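Local coordinates for protein eukaryotic peptide chain release factor GTP-binding subunit (PDB 1R5B) that serves as the GTP-binding subunit of the eukaryotic peptide chain release factor and belongs to the elongation factor Tu family of translation factors, at residues M276-K281 with Y350-T355; I288-I293 with G332-L337. All coordinates share one frame; numbering follows the deposited sequence.

Contact 1: M276-K281 with Y350-T355; sequences MPIASK and YVLTST
Two strands pair antiparallel here in a β-barrel domain of the kind found in relatives of elongation factor Tu. The pairing is short. Three backbone hydrogen bonds hold it. Met-276 N gives its hydrogen to Leu-352 O at 2.9 Å, in the plane of the carbonyl. Leu-352 N returns a bond to Met-276 O, also 2.9 Å, but sits 40° out of that carbonyl plane. Ile-278 N reaches Tyr-350 O at 3.0 Å, nearly along the C=O axis. Pro-277 and Val-351 form the non-hydrogen-bonded pair between. There the backbone N points away from the partner strand, so proline's missing N-H costs this pairing no bond.

Apolar packing follows the faces of the sheet. Pro-277 and Val-351 share one, and CB of Pro-277 faces CG2 of Val-351 at 4.3 Å. Met-276 and Leu-352 share the other, where Leu-337 touches both, and Leu-289 and Val-306 touch Leu-352. The two side chains run alongside each other. The methionine bends at its thioether (chi3 87°), and its CE packs tightly on Leu-352 CD1, 3.4 Å away. The other leucine methyl, CD2, meets Ile-278 CD1 at 3.7 Å, with these two side chains crossed at about a right angle.

Contact 2: I288-I293 with G332-L337; sequences ILEGKI and GDQVRL
Strands 288-292 and 334-337 run antiparallel as neighbours in the β-barrel. Leu-289 with Leu-337 and Gly-291 with Val-335 are hydrogen-bonded pairs, each joined by two backbone bonds. Beyond them Ile-293 N binds Asp-333 O, and Gly-332 N closes the ladder on Ile-293 O at 2.8 Å. Gly-332 has a positive phi, at which a β-carbon would press on the preceding carbonyl oxygen.

Glu-290 carries much of the polar face. Its CB lies 4.0 Å from CG of Arg-336, its partner in a non-hydrogen-bonded pair. CG leaves at an unstaggered chi1 of 114°, and the chain then bends at chi2 (99°). The carboxylate at CD therefore splits its oxygens between two partners on strand 334-337. OE2 lies 3.8 Å from Val-335 O, another acceptor, and near Gln-334 CG. It accepts from a water at 3.2 Å. That water accepts in turn from Gln-334 NE2. The carboxylate and amide planes stand 79° apart, so the water joins groups that do not lie flat on each other. OE1 accepts from a second water at 2.6 Å. This water lies at the guanidinium edge of Arg-336, in its plane, and takes a weak bond from NH2.

Next along this face Gln-334 crosses Lys-292 obliquely, NE2 against CB at 3.4 Å. The amide thus rests on the aliphatic base of the lysine. Val-335, on the opposite face from Glu-290, packs CG2 on CG1 of Ile-293, just past the strand, crossing it at about a right angle.

Glu-290 OE1 and Arg-336 NH2 are 4.4 Å apart, beyond a salt bridge. Arg-336 has its direct salt bridge with Asp-323 through NH1. The nearby positive charge probably still favours an ionised Glu-290, whose negative charge is met across the strands mainly through water.

In the fold
Contacts 1 and 2 lie in one antiparallel sheet, which forms the β-barrel domain, with centres about 8 Å apart. The segments come along the chain in the order 276-281, 288-293, 332-337, 350-355, so contact 2 falls within the span that contact 1 bridges. Strands 275-283 and 287-292 are consecutive in sequence and neighbours in the sheet. They link the two contacts into four adjacent strands: 351-353, 275-283, 287-292, 334-340. At their seam Ala-279 and Ser-280 both face Glu-290 in a classic β bulge. Both their N atoms probably hydrogen-bond to Glu-290 O. Met-276 SD also packs on Val-335 CG2, so the two contacts share one apolar interior.

Contact 1: M276-K281 with Y350-T355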
loop_
_atom_site.group_PDB
_atom_site.type_symbol
_atom_site.label_atom_id
_atom_site.label_comp_id
_atom_site.label_asym_id
_atom_site.label_seq_id
_atom_site.Cartn_x
_atom_site.Cartn_y
_atom_site.Cartn_z
ATOM N N MET A 276 4.406 4.591 12.644
ATOM C CA MET A 276 3.083 5.196 12.844
ATOM C C MET A 276 3.259 6.637 13.300
ATOM O O MET A 276 3.554 6.870 14.465
ATOM C CB MET A 276 2.243 4.450 13.897
ATOM C CG MET A 276 0.840 5.055 14.074
ATOM S SD MET A 276 -0.070 4.631 15.555
ATOM C CE MET A 276 0.470 5.759 16.587
ATOM N N PRO A 277 3.080 7.595 12.396
ATOM C CA PRO A 277 3.010 9.006 12.784
ATOM C C PRO A 277 1.869 9.250 13.766
ATOM O O PRO A 277 0.797 8.676 13.606
ATOM C CB PRO A 277 2.741 9.725 11.460
ATOM C CG PRO A 277 3.194 8.764 10.392
ATOM C CD PRO A 277 2.951 7.409 10.940
ATOM N N ILE A 278 2.106 10.085 14.769
ATOM C CA ILE A 278 1.121 10.348 15.818
ATOM C C ILE A 278 0.208 11.467 15.366
ATOM O O ILE A 278 0.658 12.580 15.200
ATOM C CB ILE A 278 1.827 10.735 17.127
ATOM C CG1 ILE A 278 2.699 9.565 17.614
ATOM C CG2 ILE A 278 0.810 11.155 18.177
ATOM C CD1 ILE A 278 3.599 9.900 18.791
ATOM N N ALA A 279 -1.064 11.160 15.133
ATOM C CA ALA A 279 -2.049 12.172 14.766
ATOM C C ALA A 279 -2.665 12.855 15.982
ATOM O O ALA A 279 -2.993 14.024 15.915
ATOM C CB ALA A 279 -3.130 11.565 13.900
ATOM N N SER A 280 -2.835 12.134 17.086
ATOM C CA SER A 280 -3.410 12.732 18.286
ATOM C C SER A 280 -2.763 12.265 19.564
ATOM O O SER A 280 -2.060 11.263 19.585
ATOM C CB SER A 280 -4.901 12.443 18.367
ATOM O OG SER A 280 -5.537 12.876 17.188
ATOM N N LYS A 281 -3.020 13.019 20.629
ATOM C CA LYS A 281 -2.561 12.672 21.961
ATOM C C LYS A 281 -3.607 13.138 22.959
ATOM O O LYS A 281 -3.837 14.332 23.092
ATOM C CB LYS A 281 -1.212 13.337 22.258
ATOM C CG LYS A 281 -0.639 12.998 23.637
ATOM C CD LYS A 281 0.713 13.660 23.888
ATOM C CE LYS A 281 1.299 13.246 25.243
ATOM N NZ LYS A 281 2.215 14.279 25.808
ATOM N N TYR A 350 5.633 13.429 15.796
ATOM C CA TYR A 350 6.612 12.427 16.177
ATOM C C TYR A 350 6.068 11.084 15.758
ATOM O O TYR A 350 4.883 10.946 15.473
ATOM C CB TYR A 350 6.858 12.464 17.688
ATOM C CG TYR A 350 7.659 13.664 18.182
ATOM C CD1 TYR A 350 8.024 13.754 19.524
ATOM C CD2 TYR A 350 8.065 14.696 17.322
ATOM C CE1 TYR A 350 8.765 14.830 20.005
ATOM C CE2 TYR A 350 8.815 15.779 17.802
ATOM C CZ TYR A 350 9.153 15.841 19.147
ATOM O OH TYR A 350 9.887 16.889 19.653
ATOM N N VAL A 351 6.925 10.082 15.710
ATOM C CA VAL A 351 6.548 8.840 15.060
ATOM C C VAL A 351 6.893 7.655 15.934
ATOM O O VAL A 351 8.034 7.527 16.380
ATOM C CB VAL A 351 7.244 8.710 13.695
ATOM C CG1 VAL A 351 6.924 7.367 13.052
ATOM C CG2 VAL A 351 6.828 9.842 12.776
ATOM N N LEU A 352 5.902 6.803 16.186
ATOM C CA LEU A 352 6.153 5.551 16.868
ATOM C C LEU A 352 6.817 4.645 15.871
ATOM O O LEU A 352 6.441 4.614 14.704
ATOM C CB LEU A 352 4.863 4.923 17.388
ATOM C CG LEU A 352 4.035 5.829 18.300
ATOM C CD1 LEU A 352 2.870 5.054 18.873
ATOM C CD2 LEU A 352 4.878 6.439 19.422
ATOM N N THR A 353 7.818 3.916 16.321
ATOM C CA THR A 353 8.542 3.049 15.429
ATOM C C THR A 353 9.264 1.917 16.141
ATOM O O THR A 353 9.274 1.814 17.376
ATOM C CB THR A 353 9.504 3.884 14.580
ATOM O OG1 THR A 353 10.058 3.064 13.544
ATOM C CG2 THR A 353 10.699 4.342 15.380
ATOM N N SER A 354 9.824 1.030 15.332
ATOM C CA SER A 354 10.619 -0.090 15.804
ATOM C C SER A 354 11.826 0.372 16.590
ATOM O O SER A 354 12.501 1.311 16.190
ATOM C CB SER A 354 11.109 -0.879 14.596
ATOM O OG SER A 354 11.891 -1.991 14.982
ATOM N N THR A 355 12.121 -0.317 17.684
ATOM C CA THR A 355 13.346 -0.051 18.431
ATOM C C THR A 355 14.579 -0.590 17.721
ATOM O O THR A 355 15.660 -0.054 17.914
ATOM C CB THR A 355 13.295 -0.639 19.842
ATOM O OG1 THR A 355 13.106 -2.055 19.762
ATOM C CG2 THR A 355 12.094 -0.117 20.613
#

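Contact 2: I288-I293 with G332-L337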
loop_
_atom_site.group_PDB
_atom_site.type_symbol
_atom_site.label_atom_id
_atom_site.label_comp_id
_atom_site.label_asym_id
_atom_site.label_seq_id
_atom_site.Cartn_x
_atom_site.Cartn_y
_atom_site.Cartn_z
ATOM N N ILE A 288 -2.770 8.218 25.408
ATOM C CA ILE A 288 -3.250 7.589 24.185
ATOM C C ILE A 288 -2.615 8.267 22.975
ATOM O O ILE A 288 -2.604 9.494 22.891
ATOM C CB ILE A 288 -4.793 7.686 24.076
ATOM C CG1 ILE A 288 -5.481 7.040 25.283
ATOM C CG2 ILE A 288 -5.277 7.038 22.775
ATOM C CD1 ILE A 288 -5.154 5.569 25.487
ATOM N N LEU A 289 -2.103 7.469 22.041
ATOM C CA LEU A 289 -1.514 7.988 20.815
ATOM C C LEU A 289 -2.255 7.388 19.625
ATOM O O LEU A 289 -2.224 6.175 19.420
ATOM C CB LEU A 289 -0.027 7.647 20.753
ATOM C CG LEU A 289 0.814 8.153 21.921
ATOM C CD1 LEU A 289 2.245 7.700 21.773
ATOM C CD2 LEU A 289 0.747 9.673 22.023
ATOM N N GLU A 290 -2.932 8.245 18.862
ATOM C CA GLU A 290 -3.716 7.825 17.707
ATOM C C GLU A 290 -2.952 8.106 16.429
ATOM O O GLU A 290 -2.220 9.082 16.347
ATOM C CB GLU A 290 -5.098 8.508 17.695
ATOM C CG GLU A 290 -5.372 9.488 16.548
ATOM C CD GLU A 290 -6.194 8.883 15.408
ATOM O OE1 GLU A 290 -7.414 9.214 15.325
ATOM O OE2 GLU A 290 -5.637 8.092 14.594
ATOM N N GLY A 291 -3.127 7.233 15.439
ATOM C CA GLY A 291 -2.495 7.396 14.144
ATOM C C GLY A 291 -2.761 6.239 13.204
ATOM O O GLY A 291 -3.409 5.259 13.573
ATOM N N LYS A 292 -2.261 6.367 11.979
ATOM C CA LYS A 292 -2.397 5.329 10.952
ATOM C C LYS A 292 -1.044 4.659 10.803
ATOM O O LYS A 292 -0.053 5.327 10.572
ATOM C CB LYS A 292 -2.824 5.953 9.612
ATOM C CG LYS A 292 -3.219 4.962 8.473
ATOM C CD LYS A 292 -3.011 5.602 7.070
ATOM C CE LYS A 292 -3.659 4.789 5.941
ATOM N NZ LYS A 292 -3.217 5.136 4.519
ATOM N N ILE A 293 -1.006 3.341 10.925
ATOM C CA ILE A 293 0.238 2.599 10.764
ATOM C C ILE A 293 0.665 2.657 9.293
ATOM O O ILE A 293 -0.089 2.272 8.420
ATOM C CB ILE A 293 0.074 1.160 11.231
ATOM C CG1 ILE A 293 -0.398 1.143 12.682
ATOM C CG2 ILE A 293 1.396 0.427 11.100
ATOM C CD1 ILE A 293 -0.754 -0.241 13.208
ATOM N N GLY A 332 -1.824 0.286 7.458
ATOM C CA GLY A 332 -3.097 0.617 6.840
ATOM C C GLY A 332 -4.232 0.692 7.849
ATOM O O GLY A 332 -5.337 1.086 7.511
ATOM N N ASP A 333 -3.964 0.309 9.088
ATOM C CA ASP A 333 -4.951 0.406 10.149
ATOM C C ASP A 333 -4.830 1.749 10.847
ATOM O O ASP A 333 -3.722 2.257 11.045
ATOM C CB ASP A 333 -4.749 -0.697 11.185
ATOM C CG ASP A 333 -5.051 -2.074 10.640
ATOM O OD1 ASP A 333 -5.590 -2.197 9.521
ATOM O OD2 ASP A 333 -4.787 -3.100 11.286
ATOM N N GLN A 334 -5.981 2.311 11.208
ATOM C CA GLN A 334 -6.056 3.464 12.091
ATOM C C GLN A 334 -6.275 2.939 13.492
ATOM O O GLN A 334 -7.273 2.292 13.771
ATOM C CB GLN A 334 -7.191 4.414 11.684
ATOM C CG GLN A 334 -6.736 5.893 11.526
ATOM C CD GLN A 334 -6.595 6.323 10.066
ATOM O OE1 GLN A 334 -7.164 5.695 9.170
ATOM N NE2 GLN A 334 -5.864 7.403 9.830
ATOM N N VAL A 335 -5.323 3.219 14.373
ATOM C CA VAL A 335 -5.337 2.675 15.721
ATOM C C VAL A 335 -5.240 3.752 16.784
ATOM O O VAL A 335 -4.853 4.882 16.512
ATOM C CB VAL A 335 -4.185 1.673 15.926
ATOM C CG1 VAL A 335 -4.398 0.448 15.039
ATOM C CG2 VAL A 335 -2.820 2.326 15.653
ATOM N N ARG A 336 -5.611 3.363 17.998
ATOM C CA ARG A 336 -5.475 4.185 19.194
ATOM C C ARG A 336 -4.749 3.336 20.232
ATOM O O ARG A 336 -5.239 2.273 20.629
ATOM C CB ARG A 336 -6.843 4.615 19.708
ATOM C CG ARG A 336 -7.557 5.571 18.771
ATOM C CD ARG A 336 -8.994 5.177 18.452
ATOM N NE ARG A 336 -9.566 6.001 17.383
ATOM C CZ ARG A 336 -10.780 6.563 17.409
ATOM N NH1 ARG A 336 -11.594 6.402 18.447
ATOM N NH2 ARG A 336 -11.193 7.293 16.376
ATOM N N LEU A 337 -3.577 3.807 20.644
ATOM C CA LEU A 337 -2.664 3.026 21.449
ATOM C C LEU A 337 -2.503 3.634 22.829
ATOM O O LEU A 337 -2.025 4.760 22.953
ATOM C CB LEU A 337 -1.302 3.008 20.774
ATOM C CG LEU A 337 -1.240 2.619 19.292
ATOM C CD1 LEU A 337 0.202 2.576 18.864
ATOM C CD2 LEU A 337 -1.910 1.271 19.032
HETATM O O HOH W 1 -4.976 9.331 11.761
HETATM O O HOH W 2 -8.984 7.818 13.785
#